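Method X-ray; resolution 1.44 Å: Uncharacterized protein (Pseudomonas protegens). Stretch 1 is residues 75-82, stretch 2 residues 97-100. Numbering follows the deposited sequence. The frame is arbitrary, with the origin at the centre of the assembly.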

# COMPACT_ATOMS: atom_id res chain seq x y z
N GLY A 75 5.86 -0.31 4.70
CA GLY A 75 5.47 0.80 5.54
C GLY A 75 6.22 0.82 6.86
O GLY A 75 6.62 -0.23 7.36
N ARG A 76 6.37 2.01 7.43
CA ARG A 76 7.10 2.19 8.68
C ARG A 76 6.46 1.47 9.87
O ARG A 76 7.16 0.89 10.70
N ILE A 77 5.14 1.52 9.97
CA ILE A 77 4.47 0.88 11.10
C ILE A 77 4.76 -0.62 11.11
O ILE A 77 4.92 -1.24 12.17
N ALA A 78 4.86 -1.22 9.94
CA ALA A 78 5.20 -2.62 9.84
C ALA A 78 6.68 -2.84 10.14
O ALA A 78 7.04 -3.68 10.98
N ARG A 79 7.54 -2.09 9.46
CA ARG A 79 8.98 -2.28 9.61
C ARG A 79 9.46 -2.04 11.03
O ARG A 79 10.28 -2.80 11.55
N GLU A 80 9.01 -0.93 11.62
CA GLU A 80 9.52 -0.48 12.91
C GLU A 80 8.72 -1.00 14.08
O GLU A 80 9.29 -1.24 15.16
N LEU A 81 7.42 -1.19 13.90
CA LEU A 81 6.54 -1.57 15.02
C LEU A 81 5.98 -2.98 14.90
O LEU A 81 5.22 -3.43 15.77
N ASN A 82 6.36 -3.69 13.85
CA ASN A 82 5.85 -5.03 13.56
C ASN A 82 4.33 -5.07 13.50
O ASN A 82 3.73 -6.10 13.78
N ALA A 97 2.69 1.48 22.18
CA ALA A 97 1.87 2.26 21.26
C ALA A 97 2.58 3.56 20.91
O ALA A 97 3.34 4.10 21.72
N GLU A 98 2.29 4.09 19.72
CA GLU A 98 2.93 5.28 19.21
C GLU A 98 2.01 6.01 18.23
O GLU A 98 1.27 5.37 17.48
N ALA A 99 2.03 7.34 18.22
CA ALA A 99 1.26 8.08 17.23
C ALA A 99 1.94 7.93 15.87
O ALA A 99 3.17 7.96 15.79
N PRO A 100 1.16 7.74 14.79
CA PRO A 100 1.80 7.74 13.47
C PRO A 100 1.90 9.14 12.89
O PRO A 100 1.15 10.01 13.34

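The contact between this short helix and the strand end that runs past it is small, burying 199 Å² in all, and it is organised around one charged pair. E98 gives up the most surface, 67 Å². Its CA-to-CB bond points toward the helix, and with chi1 and chi2 both t the chain is extended, carrying the carboxylate across the gap. R76 answers from the first turn of the helix, also pointing toward its partner. Its chi1 and chi2 are t, then chi3 turns to p, and this bend presents the edge of the guanidinium to the acid. R76 NH1 and R76 NH2 each donate a hydrogen bond to E98 OE1, both at 2.9 Å, so a single oxygen sits in the fork between the two nitrogens and completes a salt bridge.

The same arginine is also held from within its own helix. E80, one turn on, has chi1 m and chi2 t, and its OE1 accepts a hydrogen bond from R76 NH1 at 2.8 Å, forming a second salt bridge. One guanidinium thus links two carboxylates, one per stretch, and E80 helps position the arginine without itself touching the strand side.

Apolar groups pack around this polar centre. L81, m and t, points toward the other stretch and brings CD2 to 3.7 Å from E98 OE2, laying a methyl against the carboxylate. P100 contributes 37 Å²: its CB lies 4.0 Å from CD1 of I77, whose CA-to-CB bond runs sideways but whose m,t rotamer brings the chain end nearer. The proline CA also lies at the guanidinium edge, 4.1 Å from R76 NH2. A97 and A99 point away, leaving E98 between them to reach the helix. The rule to read here is economy: long side chains bridge a wide backbone spacing, with small apolar contacts beside them.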

# COMPACT_ATOMS: atom_id res chain seq x y z
CB ARG A 76 7.21 3.68 9.00
CG ARG A 76 8.14 3.98 10.15
CD ARG A 76 8.02 5.42 10.60
NE ARG A 76 6.74 5.69 11.26
CZ ARG A 76 6.46 5.38 12.53
NH1 ARG A 76 7.37 4.76 13.29
NH2 ARG A 76 5.27 5.67 13.04
CB ILE A 77 2.94 1.21 11.05
CG1 ILE A 77 2.74 2.69 11.42
CG2 ILE A 77 2.14 0.29 11.95
CD1 ILE A 77 1.39 3.24 11.00
CB ALA A 78 4.84 -3.15 8.48
CB ARG A 79 9.74 -1.35 8.67
CG ARG A 79 9.66 -1.76 7.23
CD ARG A 79 10.51 -0.86 6.34
NE ARG A 79 9.92 0.46 6.17
CZ ARG A 79 10.34 1.57 6.77
NH1 ARG A 79 9.73 2.71 6.50
NH2 ARG A 79 11.35 1.56 7.63
CB GLU A 80 9.54 1.06 12.96
CG GLU A 80 10.54 1.70 11.99
CD GLU A 80 10.67 3.21 12.18
OE1 GLU A 80 9.96 3.78 13.05
OE2 GLU A 80 11.47 3.83 11.46
CB LEU A 81 5.38 -0.58 15.17
CG LEU A 81 5.74 0.91 15.14
CD1 LEU A 81 4.49 1.76 15.35
CD2 LEU A 81 6.81 1.27 16.16
CB ASN A 82 6.36 -6.06 14.57
CG ASN A 82 7.85 -6.19 14.56
OD1 ASN A 82 8.47 -6.28 13.51
ND2 ASN A 82 8.45 -6.22 15.74
CB ALA A 97 0.52 2.57 21.90
CB GLU A 98 4.21 4.82 18.51
CG GLU A 98 4.99 5.85 17.80
CD GLU A 98 6.11 5.20 17.03
OE1 GLU A 98 6.06 5.23 15.79
OE2 GLU A 98 7.02 4.62 17.67
CB ALA A 99 1.15 9.55 17.63
CB PRO A 100 0.85 6.89 12.63
CG PRO A 100 -0.50 7.14 13.22
CD PRO A 100 -0.29 7.47 14.69